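PDB 2PLW: ribosomal RNA methyltransferase, putative from Plasmodium falciparum, which binds S-adenosylmethionine and, like other RlmE-family class I enzymes, probably methylates ribosomal RNA at a uridine 2'-hydroxyl. Local coordinates for residues L27-Y32 and T137-Q142; S35-I40 and N49-I54; Y66-E71 and K99-D104. One frame throughout, in Å; residues are numbered along the deposited sequence.

Contact 1 of 3, residues L27-Y32 and T137-Q142; sequences LDIGCY and THFMEQ. With SAM (S-adenosylmethionine), chain C.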
loop_
_atom_site.group_PDB
_atom_site.type_symbol
_atom_site.label_atom_id
_atom_site.label_comp_id
_atom_site.label_asym_id
_atom_site.label_seq_id
_atom_site.Cartn_x
_atom_site.Cartn_y
_atom_site.Cartn_z
ATOM N N LEU A 27 6.820 1.966 1.477
ATOM C CA LEU A 27 5.711 2.563 2.221
ATOM C C LEU A 27 4.616 1.538 2.443
ATOM O O LEU A 27 4.178 0.877 1.516
ATOM C CB LEU A 27 5.141 3.751 1.447
ATOM C CG LEU A 27 3.887 4.412 2.039
ATOM C CD1 LEU A 27 4.162 5.002 3.397
ATOM C CD2 LEU A 27 3.367 5.491 1.104
ATOM N N ASP A 28 4.138 1.470 3.680
ATOM C CA ASP A 28 3.163 0.488 4.106
ATOM C C ASP A 28 1.943 1.269 4.560
ATOM O O ASP A 28 1.981 1.894 5.627
ATOM C CB ASP A 28 3.764 -0.306 5.267
ATOM C CG ASP A 28 2.807 -1.317 5.855
ATOM O OD1 ASP A 28 1.926 -1.810 5.135
ATOM O OD2 ASP A 28 2.934 -1.603 7.074
ATOM N N ILE A 29 0.902 1.273 3.733
ATOM C CA ILE A 29 -0.295 2.061 4.016
ATOM C C ILE A 29 -1.287 1.194 4.774
ATOM O O ILE A 29 -1.458 0.013 4.438
ATOM C CB ILE A 29 -0.940 2.582 2.720
ATOM C CG1 ILE A 29 0.067 3.455 1.958
ATOM C CG2 ILE A 29 -2.257 3.366 3.054
ATOM C CD1 ILE A 29 -0.475 3.979 0.645
ATOM N N GLY A 30 -1.915 1.777 5.795
ATOM C CA GLY A 30 -2.784 1.018 6.695
ATOM C C GLY A 30 -1.929 0.124 7.581
ATOM O O GLY A 30 -2.187 -1.061 7.672
ATOM N N CYS A 31 -0.901 0.684 8.219
ATOM C CA CYS A 31 0.147 -0.146 8.833
ATOM C C CYS A 31 -0.200 -0.663 10.228
ATOM O O CYS A 31 0.503 -1.549 10.723
ATOM C CB CYS A 31 1.501 0.591 8.913
ATOM S SG CYS A 31 1.447 2.123 9.847
ATOM N N TYR A 32 -1.227 -0.093 10.872
ATOM C CA TYR A 32 -1.546 -0.457 12.274
ATOM C C TYR A 32 -2.032 -1.901 12.366
ATOM O O TYR A 32 -2.889 -2.306 11.585
ATOM C CB TYR A 32 -2.622 0.462 12.845
ATOM C CG TYR A 32 -2.960 0.145 14.281
ATOM C CD1 TYR A 32 -2.409 0.878 15.302
ATOM C CD2 TYR A 32 -3.826 -0.911 14.594
ATOM C CE1 TYR A 32 -2.683 0.564 16.637
ATOM C CE2 TYR A 32 -4.113 -1.244 15.909
ATOM C CZ TYR A 32 -3.543 -0.499 16.925
ATOM O OH TYR A 32 -3.824 -0.797 18.238
ATOM N N THR A 137 -4.748 4.875 -4.768
ATOM C CA THR A 137 -4.118 4.897 -6.106
ATOM C C THR A 137 -3.712 6.320 -6.569
ATOM O O THR A 137 -2.616 6.535 -7.063
ATOM C CB THR A 137 -5.038 4.201 -7.124
ATOM O OG1 THR A 137 -5.271 2.853 -6.671
ATOM C CG2 THR A 137 -4.440 4.216 -8.566
ATOM N N HIS A 138 -4.594 7.287 -6.324
ATOM C CA HIS A 138 -4.308 8.681 -6.644
ATOM C C HIS A 138 -3.091 9.194 -5.879
ATOM O O HIS A 138 -2.261 9.901 -6.438
ATOM C CB HIS A 138 -5.535 9.526 -6.320
ATOM C CG HIS A 138 -5.378 10.959 -6.700
ATOM N ND1 HIS A 138 -5.531 11.407 -7.995
ATOM C CD2 HIS A 138 -5.055 12.043 -5.956
ATOM C CE1 HIS A 138 -5.314 12.711 -8.032
ATOM N NE2 HIS A 138 -5.023 13.120 -6.810
ATOM N N PHE A 139 -3.008 8.844 -4.594
ATOM C CA PHE A 139 -1.882 9.217 -3.760
ATOM C C PHE A 139 -0.605 8.492 -4.259
ATOM O O PHE A 139 0.475 9.096 -4.421
ATOM C CB PHE A 139 -2.218 8.888 -2.306
ATOM C CG PHE A 139 -1.030 8.847 -1.408
ATOM C CD1 PHE A 139 -0.518 10.012 -0.877
ATOM C CD2 PHE A 139 -0.383 7.640 -1.151
ATOM C CE1 PHE A 139 0.585 9.988 -0.051
ATOM C CE2 PHE A 139 0.743 7.597 -0.321
ATOM C CZ PHE A 139 1.222 8.771 0.228
ATOM N N MET A 140 -0.745 7.201 -4.549
ATOM C CA MET A 140 0.374 6.368 -5.055
ATOM C C MET A 140 1.036 6.985 -6.295
ATOM O O MET A 140 2.275 7.091 -6.389
ATOM C CB MET A 140 -0.137 4.926 -5.336
ATOM C CG MET A 140 0.896 4.022 -6.128
ATOM S SD MET A 140 1.005 4.294 -7.836
ATOM C CE MET A 140 -0.628 3.827 -8.397
ATOM N N GLU A 141 0.211 7.414 -7.244
ATOM C CA GLU A 141 0.709 7.998 -8.475
ATOM C C GLU A 141 1.647 9.172 -8.252
ATOM O O GLU A 141 2.545 9.419 -9.068
ATOM C CB GLU A 141 -0.455 8.505 -9.304
ATOM C CG GLU A 141 -1.090 7.524 -10.242
ATOM C CD GLU A 141 -1.752 8.281 -11.371
ATOM O OE1 GLU A 141 -2.694 9.039 -11.072
ATOM O OE2 GLU A 141 -1.287 8.176 -12.537
ATOM N N GLN A 142 1.412 9.921 -7.172
ATOM C CA GLN A 142 2.245 11.085 -6.853
ATOM C C GLN A 142 3.599 10.685 -6.339
ATOM O O GLN A 142 4.577 11.372 -6.621
ATOM C CB GLN A 142 1.545 11.968 -5.809
ATOM C CG GLN A 142 0.176 12.507 -6.287
ATOM C CD GLN A 142 -0.631 13.117 -5.146
ATOM O OE1 GLN A 142 -0.127 13.935 -4.384
ATOM N NE2 GLN A 142 -1.871 12.672 -4.999
HETATM N N SAM C . -1.163 -4.616 7.600
HETATM C CA SAM C . -1.410 -4.274 9.042
HETATM C C SAM C . -0.504 -5.077 9.976
HETATM O O SAM C . 0.069 -6.075 9.537
HETATM O OXT SAM C . -0.297 -4.751 11.152
HETATM C CB SAM C . -2.889 -4.514 9.374
HETATM C CG SAM C . -3.720 -3.444 8.669
HETATM S SD SAM C . -5.421 -3.288 9.247
HETATM C CE SAM C . -6.068 -4.828 8.577
HETATM C "C5'" SAM C . -6.111 -2.061 8.106
HETATM C "C4'" SAM C . -5.704 -0.645 8.517
HETATM O "O4'" SAM C . -6.066 0.244 7.458
HETATM C "C3'" SAM C . -6.378 -0.100 9.800
HETATM O "O3'" SAM C . -5.439 0.063 10.840
HETATM C "C2'" SAM C . -6.976 1.247 9.367
HETATM O "O2'" SAM C . -6.853 2.322 10.293
HETATM C "C1'" SAM C . -6.219 1.522 8.080
HETATM N N9 SAM C . -6.860 2.448 7.144
HETATM C C8 SAM C . -8.124 2.387 6.593
HETATM N N7 SAM C . -8.276 3.429 5.749
HETATM C C5 SAM C . -7.120 4.144 5.756
HETATM C C6 SAM C . -6.702 5.295 5.086
HETATM N N6 SAM C . -7.503 5.926 4.238
HETATM N N1 SAM C . -5.440 5.791 5.293
HETATM C C2 SAM C . -4.559 5.170 6.160
HETATM N N3 SAM C . -4.962 4.022 6.816
HETATM C C4 SAM C . -6.223 3.536 6.626
#

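Contact 2 of 3, residues S35-I40 and N49-I54; sequences SWCQVI and NKIIGI. With SAM (S-adenosylmethionine), chain C.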
loop_
_atom_site.group_PDB
_atom_site.type_symbol
_atom_site.label_atom_id
_atom_site.label_comp_id
_atom_site.label_asym_id
_atom_site.label_seq_id
_atom_site.Cartn_x
_atom_site.Cartn_y
_atom_site.Cartn_z
ATOM N N SER A 35 2.471 -5.252 11.764
ATOM C CA SER A 35 3.131 -6.503 11.386
ATOM C C SER A 35 3.721 -6.533 9.984
ATOM O O SER A 35 4.710 -7.225 9.760
ATOM C CB SER A 35 2.244 -7.738 11.658
ATOM O OG SER A 35 1.262 -7.898 10.651
ATOM N N TRP A 36 3.142 -5.800 9.027
ATOM C CA TRP A 36 3.757 -5.714 7.695
ATOM C C TRP A 36 5.083 -4.994 7.814
ATOM O O TRP A 36 6.053 -5.347 7.152
ATOM C CB TRP A 36 2.816 -5.008 6.688
ATOM C CG TRP A 36 1.778 -5.952 6.112
ATOM C CD1 TRP A 36 1.276 -7.113 6.697
ATOM C CD2 TRP A 36 1.136 -5.857 4.821
ATOM N NE1 TRP A 36 0.380 -7.727 5.845
ATOM C CE2 TRP A 36 0.277 -6.987 4.691
ATOM C CE3 TRP A 36 1.216 -4.940 3.757
ATOM C CZ2 TRP A 36 -0.516 -7.205 3.561
ATOM C CZ3 TRP A 36 0.451 -5.177 2.615
ATOM C CH2 TRP A 36 -0.413 -6.295 2.528
ATOM N N CYS A 37 5.111 -3.968 8.658
ATOM C CA CYS A 37 6.351 -3.243 8.917
ATOM C C CYS A 37 7.396 -4.216 9.502
ATOM O O CYS A 37 8.556 -4.183 9.115
ATOM C CB CYS A 37 6.121 -2.067 9.848
ATOM S SG CYS A 37 5.441 -0.616 8.964
ATOM N N GLN A 38 6.961 -5.069 10.418
ATOM C CA GLN A 38 7.860 -6.089 10.978
ATOM C C GLN A 38 8.362 -7.062 9.932
ATOM O O GLN A 38 9.541 -7.400 9.934
ATOM C CB GLN A 38 7.156 -6.882 12.073
ATOM C CG GLN A 38 6.822 -6.048 13.259
ATOM C CD GLN A 38 6.069 -6.854 14.258
ATOM O OE1 GLN A 38 4.906 -7.181 14.042
ATOM N NE2 GLN A 38 6.716 -7.170 15.377
ATOM N N VAL A 39 7.483 -7.518 9.036
ATOM C CA VAL A 39 7.887 -8.445 7.963
ATOM C C VAL A 39 8.893 -7.766 7.032
ATOM O O VAL A 39 9.905 -8.356 6.638
ATOM C CB VAL A 39 6.657 -8.919 7.131
ATOM C CG1 VAL A 39 7.095 -9.588 5.839
ATOM C CG2 VAL A 39 5.773 -9.852 7.963
ATOM N N ILE A 40 8.611 -6.510 6.687
ATOM C CA ILE A 40 9.508 -5.738 5.837
ATOM C C ILE A 40 10.891 -5.612 6.470
ATOM O O ILE A 40 11.906 -5.773 5.778
ATOM C CB ILE A 40 8.915 -4.338 5.474
ATOM C CG1 ILE A 40 7.624 -4.499 4.654
ATOM C CG2 ILE A 40 9.948 -3.522 4.665
ATOM C CD1 ILE A 40 6.736 -3.199 4.657
ATOM N N ASN A 49 17.529 0.251 3.583
ATOM C CA ASN A 49 16.169 0.577 3.135
ATOM C C ASN A 49 15.659 1.740 3.957
ATOM O O ASN A 49 16.249 2.055 4.982
ATOM C CB ASN A 49 15.223 -0.616 3.378
ATOM C CG ASN A 49 15.532 -1.824 2.497
ATOM O OD1 ASN A 49 16.233 -2.746 2.933
ATOM N ND2 ASN A 49 15.000 -1.840 1.264
ATOM N N LYS A 50 14.578 2.382 3.505
ATOM C CA LYS A 50 13.756 3.235 4.366
ATOM C C LYS A 50 12.385 2.582 4.388
ATOM O O LYS A 50 11.827 2.282 3.333
ATOM C CB LYS A 50 13.591 4.634 3.796
ATOM C CG LYS A 50 14.647 5.613 4.190
ATOM C CD LYS A 50 14.406 6.964 3.512
ATOM C CE LYS A 50 15.398 8.011 4.033
ATOM N NZ LYS A 50 16.834 7.580 4.048
ATOM N N ILE A 51 11.882 2.328 5.585
ATOM C CA ILE A 51 10.561 1.735 5.772
ATOM C C ILE A 51 9.649 2.781 6.428
ATOM O O ILE A 51 9.966 3.296 7.497
ATOM C CB ILE A 51 10.652 0.450 6.616
ATOM C CG1 ILE A 51 11.644 -0.526 5.971
ATOM C CG2 ILE A 51 9.292 -0.220 6.732
ATOM C CD1 ILE A 51 12.186 -1.527 6.957
ATOM N N ILE A 52 8.539 3.099 5.764
ATOM C CA ILE A 52 7.584 4.112 6.243
ATOM C C ILE A 52 6.207 3.460 6.384
ATOM O O ILE A 52 5.760 2.742 5.502
ATOM C CB ILE A 52 7.492 5.342 5.282
ATOM C CG1 ILE A 52 8.888 5.905 4.970
ATOM C CG2 ILE A 52 6.580 6.421 5.886
ATOM C CD1 ILE A 52 8.951 6.681 3.687
ATOM N N GLY A 53 5.540 3.743 7.497
ATOM C CA GLY A 53 4.188 3.240 7.742
ATOM C C GLY A 53 3.241 4.405 7.853
ATOM O O GLY A 53 3.568 5.406 8.514
ATOM N N ILE A 54 2.052 4.256 7.273
ATOM C CA ILE A 54 1.026 5.292 7.415
ATOM C C ILE A 54 -0.237 4.625 7.915
ATOM O O ILE A 54 -0.642 3.617 7.363
ATOM C CB ILE A 54 0.724 6.011 6.084
ATOM C CG1 ILE A 54 1.892 6.932 5.707
ATOM C CG2 ILE A 54 -0.536 6.943 6.268
ATOM C CD1 ILE A 54 1.733 7.585 4.339
HETATM N N SAM C . -1.163 -4.616 7.600
HETATM C CA SAM C . -1.410 -4.274 9.042
HETATM C C SAM C . -0.504 -5.077 9.976
HETATM O O SAM C . 0.069 -6.075 9.537
HETATM O OXT SAM C . -0.297 -4.751 11.152
HETATM C CB SAM C . -2.889 -4.514 9.374
HETATM C CG SAM C . -3.720 -3.444 8.669
HETATM S SD SAM C . -5.421 -3.288 9.247
HETATM C CE SAM C . -6.068 -4.828 8.577
HETATM C "C5'" SAM C . -6.111 -2.061 8.106
HETATM C "C4'" SAM C . -5.704 -0.645 8.517
HETATM O "O4'" SAM C . -6.066 0.244 7.458
HETATM C "C3'" SAM C . -6.378 -0.100 9.800
HETATM O "O3'" SAM C . -5.439 0.063 10.840
HETATM C "C2'" SAM C . -6.976 1.247 9.367
HETATM O "O2'" SAM C . -6.853 2.322 10.293
HETATM C "C1'" SAM C . -6.219 1.522 8.080
HETATM N N9 SAM C . -6.860 2.448 7.144
HETATM C C8 SAM C . -8.124 2.387 6.593
HETATM N N7 SAM C . -8.276 3.429 5.749
HETATM C C5 SAM C . -7.120 4.144 5.756
HETATM C C6 SAM C . -6.702 5.295 5.086
HETATM N N6 SAM C . -7.503 5.926 4.238
HETATM N N1 SAM C . -5.440 5.791 5.293
HETATM C C2 SAM C . -4.559 5.170 6.160
HETATM N N3 SAM C . -4.962 4.022 6.816
HETATM C C4 SAM C . -6.223 3.536 6.626
#

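Contact 3 of 3, residues Y66-E71 and K99-D104; sequences YFIQGE and KEILQD. With SAM (S-adenosylmethionine), chain C.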
loop_
_atom_site.group_PDB
_atom_site.type_symbol
_atom_site.label_atom_id
_atom_site.label_comp_id
_atom_site.label_asym_id
_atom_site.label_seq_id
_atom_site.Cartn_x
_atom_site.Cartn_y
_atom_site.Cartn_z
ATOM N N TYR A 66 9.757 4.581 10.111
ATOM C CA TYR A 66 9.184 5.926 10.225
ATOM C C TYR A 66 7.680 5.749 10.214
ATOM O O TYR A 66 7.151 5.064 9.337
ATOM C CB TYR A 66 9.555 6.791 9.034
ATOM C CG TYR A 66 11.026 7.024 8.834
ATOM C CD1 TYR A 66 11.657 8.113 9.417
ATOM C CD2 TYR A 66 11.784 6.171 8.027
ATOM C CE1 TYR A 66 13.016 8.346 9.210
ATOM C CE2 TYR A 66 13.154 6.394 7.838
ATOM C CZ TYR A 66 13.755 7.484 8.428
ATOM O OH TYR A 66 15.107 7.721 8.256
ATOM N N PHE A 67 6.982 6.345 11.172
ATOM C CA PHE A 67 5.537 6.271 11.149
ATOM C C PHE A 67 4.949 7.659 10.880
ATOM O O PHE A 67 5.480 8.683 11.346
ATOM C CB PHE A 67 4.984 5.692 12.465
ATOM C CG PHE A 67 3.485 5.780 12.567
ATOM C CD1 PHE A 67 2.683 4.973 11.774
ATOM C CD2 PHE A 67 2.889 6.667 13.453
ATOM C CE1 PHE A 67 1.300 5.047 11.873
ATOM C CE2 PHE A 67 1.496 6.759 13.559
ATOM C CZ PHE A 67 0.708 5.966 12.754
ATOM N N ILE A 68 3.856 7.677 10.122
ATOM C CA ILE A 68 3.124 8.915 9.845
ATOM C C ILE A 68 1.664 8.653 10.135
ATOM O O ILE A 68 1.049 7.787 9.518
ATOM C CB ILE A 68 3.313 9.391 8.377
ATOM C CG1 ILE A 68 4.782 9.778 8.134
ATOM C CG2 ILE A 68 2.316 10.530 8.059
ATOM C CD1 ILE A 68 5.131 10.011 6.639
ATOM N N GLN A 69 1.101 9.396 11.086
ATOM C CA GLN A 69 -0.325 9.270 11.286
ATOM C C GLN A 69 -1.059 10.096 10.225
ATOM O O GLN A 69 -0.780 11.287 10.023
ATOM C CB GLN A 69 -0.770 9.680 12.692
ATOM C CG GLN A 69 -2.229 9.347 12.898
ATOM C CD GLN A 69 -2.799 9.885 14.205
ATOM O OE1 GLN A 69 -2.244 10.799 14.798
ATOM N NE2 GLN A 69 -3.919 9.308 14.650
ATOM N N GLY A 70 -1.988 9.459 9.540
ATOM C CA GLY A 70 -2.772 10.154 8.520
ATOM C C GLY A 70 -3.723 9.263 7.766
ATOM O O GLY A 70 -3.491 8.072 7.621
ATOM N N GLU A 71 -4.825 9.841 7.308
ATOM C CA GLU A 71 -5.766 9.086 6.522
ATOM C C GLU A 71 -5.542 9.417 5.040
ATOM O O GLU A 71 -5.762 10.551 4.610
ATOM C CB GLU A 71 -7.201 9.421 6.955
ATOM C CG GLU A 71 -8.264 8.754 6.089
ATOM C CD GLU A 71 -9.676 9.017 6.597
ATOM O OE1 GLU A 71 -9.846 9.859 7.503
ATOM O OE2 GLU A 71 -10.606 8.384 6.080
ATOM N N LYS A 99 7.943 14.530 2.861
ATOM C CA LYS A 99 9.023 15.408 2.374
ATOM C C LYS A 99 10.236 15.392 3.322
ATOM O O LYS A 99 11.371 15.304 2.872
ATOM C CB LYS A 99 8.485 16.838 2.223
ATOM C CG LYS A 99 9.423 17.819 1.516
ATOM C CD LYS A 99 8.758 19.192 1.338
ATOM C CE LYS A 99 7.818 19.215 0.129
ATOM N NZ LYS A 99 8.587 19.432 -1.147
ATOM N N GLU A 100 9.973 15.486 4.627
ATOM C CA GLU A 100 10.993 15.402 5.671
ATOM C C GLU A 100 11.840 14.147 5.501
ATOM O O GLU A 100 13.045 14.184 5.678
ATOM C CB GLU A 100 10.346 15.347 7.058
ATOM C CG GLU A 100 10.000 16.672 7.699
ATOM C CD GLU A 100 9.616 16.492 9.172
ATOM O OE1 GLU A 100 10.395 16.936 10.052
ATOM O OE2 GLU A 100 8.541 15.889 9.448
ATOM N N ILE A 101 11.190 13.047 5.147
ATOM C CA ILE A 101 11.828 11.726 5.081
ATOM C C ILE A 101 12.512 11.476 3.723
ATOM O O ILE A 101 13.670 11.036 3.665
ATOM C CB ILE A 101 10.800 10.585 5.422
ATOM C CG1 ILE A 101 10.229 10.712 6.835
ATOM C CG2 ILE A 101 11.440 9.202 5.307
ATOM C CD1 ILE A 101 8.903 9.956 7.022
ATOM N N LEU A 102 11.795 11.774 2.642
ATOM C CA LEU A 102 12.229 11.485 1.275
ATOM C C LEU A 102 13.117 12.545 0.631
ATOM O O LEU A 102 13.875 12.223 -0.292
ATOM C CB LEU A 102 11.007 11.299 0.356
ATOM C CG LEU A 102 10.020 10.168 0.661
ATOM C CD1 LEU A 102 8.808 10.322 -0.210
ATOM C CD2 LEU A 102 10.704 8.814 0.462
ATOM N N GLN A 103 12.965 13.802 1.064
ATOM C CA GLN A 103 13.539 14.956 0.360
ATOM C C GLN A 103 13.089 14.975 -1.105
ATOM O O GLN A 103 11.944 15.308 -1.394
ATOM C CB GLN A 103 15.068 14.998 0.488
ATOM C CG GLN A 103 15.587 15.083 1.920
ATOM C CD GLN A 103 14.951 16.219 2.691
ATOM O OE1 GLN A 103 14.920 17.371 2.223
ATOM N NE2 GLN A 103 14.436 15.910 3.881
ATOM N N ASP A 104 13.980 14.610 -2.016
ATOM C CA ASP A 104 13.683 14.652 -3.447
ATOM C C ASP A 104 13.401 13.271 -4.056
ATOM O O ASP A 104 13.294 13.123 -5.291
ATOM C CB ASP A 104 14.823 15.360 -4.181
ATOM C CG ASP A 104 14.833 16.865 -3.923
ATOM O OD1 ASP A 104 13.758 17.413 -3.596
ATOM O OD2 ASP A 104 15.908 17.494 -4.049
HETATM N N SAM C . -1.163 -4.616 7.600
HETATM C CA SAM C . -1.410 -4.274 9.042
HETATM C C SAM C . -0.504 -5.077 9.976
HETATM O O SAM C . 0.069 -6.075 9.537
HETATM O OXT SAM C . -0.297 -4.751 11.152
HETATM C CB SAM C . -2.889 -4.514 9.374
HETATM C CG SAM C . -3.720 -3.444 8.669
HETATM S SD SAM C . -5.421 -3.288 9.247
HETATM C CE SAM C . -6.068 -4.828 8.577
HETATM C "C5'" SAM C . -6.111 -2.061 8.106
HETATM C "C4'" SAM C . -5.704 -0.645 8.517
HETATM O "O4'" SAM C . -6.066 0.244 7.458
HETATM C "C3'" SAM C . -6.378 -0.100 9.800
HETATM O "O3'" SAM C . -5.439 0.063 10.840
HETATM C "C2'" SAM C . -6.976 1.247 9.367
HETATM O "O2'" SAM C . -6.853 2.322 10.293
HETATM C "C1'" SAM C . -6.219 1.522 8.080
HETATM N N9 SAM C . -6.860 2.448 7.144
HETATM C C8 SAM C . -8.124 2.387 6.593
HETATM N N7 SAM C . -8.276 3.429 5.749
HETATM C C5 SAM C . -7.120 4.144 5.756
HETATM C C6 SAM C . -6.702 5.295 5.086
HETATM N N6 SAM C . -7.503 5.926 4.238
HETATM N N1 SAM C . -5.440 5.791 5.293
HETATM C C2 SAM C . -4.559 5.170 6.160
HETATM N N3 SAM C . -4.962 4.022 6.816
HETATM C C4 SAM C . -6.223 3.536 6.626
#

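Contact 1 of 3, residues L27-Y32 and T137-Q142
In the Rossmann-like core of this chain, the FtsJ-like methyltransferase domain of a longer protein, strand 24-29 runs into the loop 30-32, which cradles S-adenosylmethionine, and helix 122-143 packs on one face of the sheet through Phe139, whose ring meets Leu27 and Ile29. CD2 of Leu27 arrives at the edge of the ring, in its plane, 3.7 Å from CE2 of Phe139. CD1 of Ile29 lies 3.9 Å from the same CE2 of Phe139, and the two side chains run past each other in opposite directions. Phe139 can reach this far because its CG stands anti to the backbone N (chi1 163°), which carries the ring from the helix down to the strand. The ring also touches Ile72 of the cofactor site and meets Tyr143 one turn on. Beyond the strand, O of Gly30 comes 3.0 Å from CG of the cofactor; the O of Tyr32 lies 3.1 Å from cofactor CB. Asp55 takes the N-H of Tyr32 through OD2. No hydrogen bond joins the strand to the helix: the grip is purely apolar and buried, and it lies just before the loop whose carbonyls line the methionine part of the cofactor.

Contact 2 of 3, residues S35-I40 and N49-I54
Ile51 and Gly53 are where strand 49-55 meets helix 35-43, the helix of a beta-alpha-beta crossover that starts from strand 24-29. The two short segments run antiparallel, their axes at 173° and 9.3 Å apart at closest approach. Asn49 gives its side-chain NH2 to the carbonyls of Lys21 and Lys24, tying it to the chain just before strand 24-29 and to the start of that strand. Ile51 carries most of the packing. Its CG1 sits 3.7 Å from CG2 of Ile40, and its CD1 and CG2 also close round that one methyl as the two side chains slide past each other. CG2 of Ile40 stands anti to its own backbone N, which directs this branch at the strand. Ile52 points away from the helix, to the other face of the sheet, where it touches Leu27 and Ile101. At Gly53 the backbone itself is the surface: with no side chain there, SG of Cys37 packs directly on it, 4.2 Å from CA of Gly53. At the helix start, N of Ser35 donates to OXT of the cofactor at 2.9 Å, while OG of Ser35 comes to a doubtfully short 2.4 Å from the other carboxylate oxygen, O, to which N of Trp36 adds a weak bond. The amino N of the cofactor lies 3.5 Å above one face of the Trp36 ring, toward its rim. Apolar packing thus fixes the helix on the sheet, while its N-terminal N-H groups, probably aided by the helix dipole, hold the cofactor's carboxylate.

Contact 3 of 3, residues Y66-E71 and K99-D104
Tyr66 opens the strand by lying against Ile101 of helix 93-102. CG2 of Ile101 stands over the centre of the Tyr66 ring, 4.0 Å from the centroid and only 4° off the normal, a well-centred CH-pi contact. The other branch of the isoleucine covers the root of the side chain, with CD1 of Ile101 3.8 Å from CB of Tyr66, and CG1 of Ile101 comes 3.9 Å from CD1 of Tyr66. With CG of Tyr66 anti to the carbonyl carbon (chi1 -61°), the ring turns its face to Ile101. Phe67 turns to the other face of the sheet, where it touches Cys31 and Met59. Strand 66-69 is an outermost strand of the Rossmann-like methyltransferase sheet, parallel to strand 49-55, and helix 93-102 covers residues of both, Ile101 also touching Ile52. Ile68 comes back toward the helix and meets Ile101 tip to tip, CD1 to CD1 at 3.8 Å; Val94 and Leu98 of the same helix touch it as well. Tyr66 is exposed and Ile68 buried, and the packing therefore runs from the surface inward. After the strand the chain reaches the adenine: O of Gly70 lies 3.4 Å from cofactor C2, and CG of Glu71 is 3.5 Å from cofactor N6.

From the N terminus, strand 24-29 comes first and opens contact 1, which does not close until helix 122-143, more than a hundred residues on. Contacts 2 and 3 both fall within that long span, one after the other. Contact 2 closes a short loop between helix 35-43 and strand 49-55; contact 3 then joins strand 66-69 to helix 93-102. The strands involved are three successive parallel strands of a mixed sheet, with 49-55 in the middle: Asp28 bonds through its backbone to Ile52 and Ile54, and Gly53 to Tyr66 and Ile68. Helix 35-43 packs on one face, helices 93-102 and 122-143 on the other. All three contacts have a segment that touches S-adenosylmethionine.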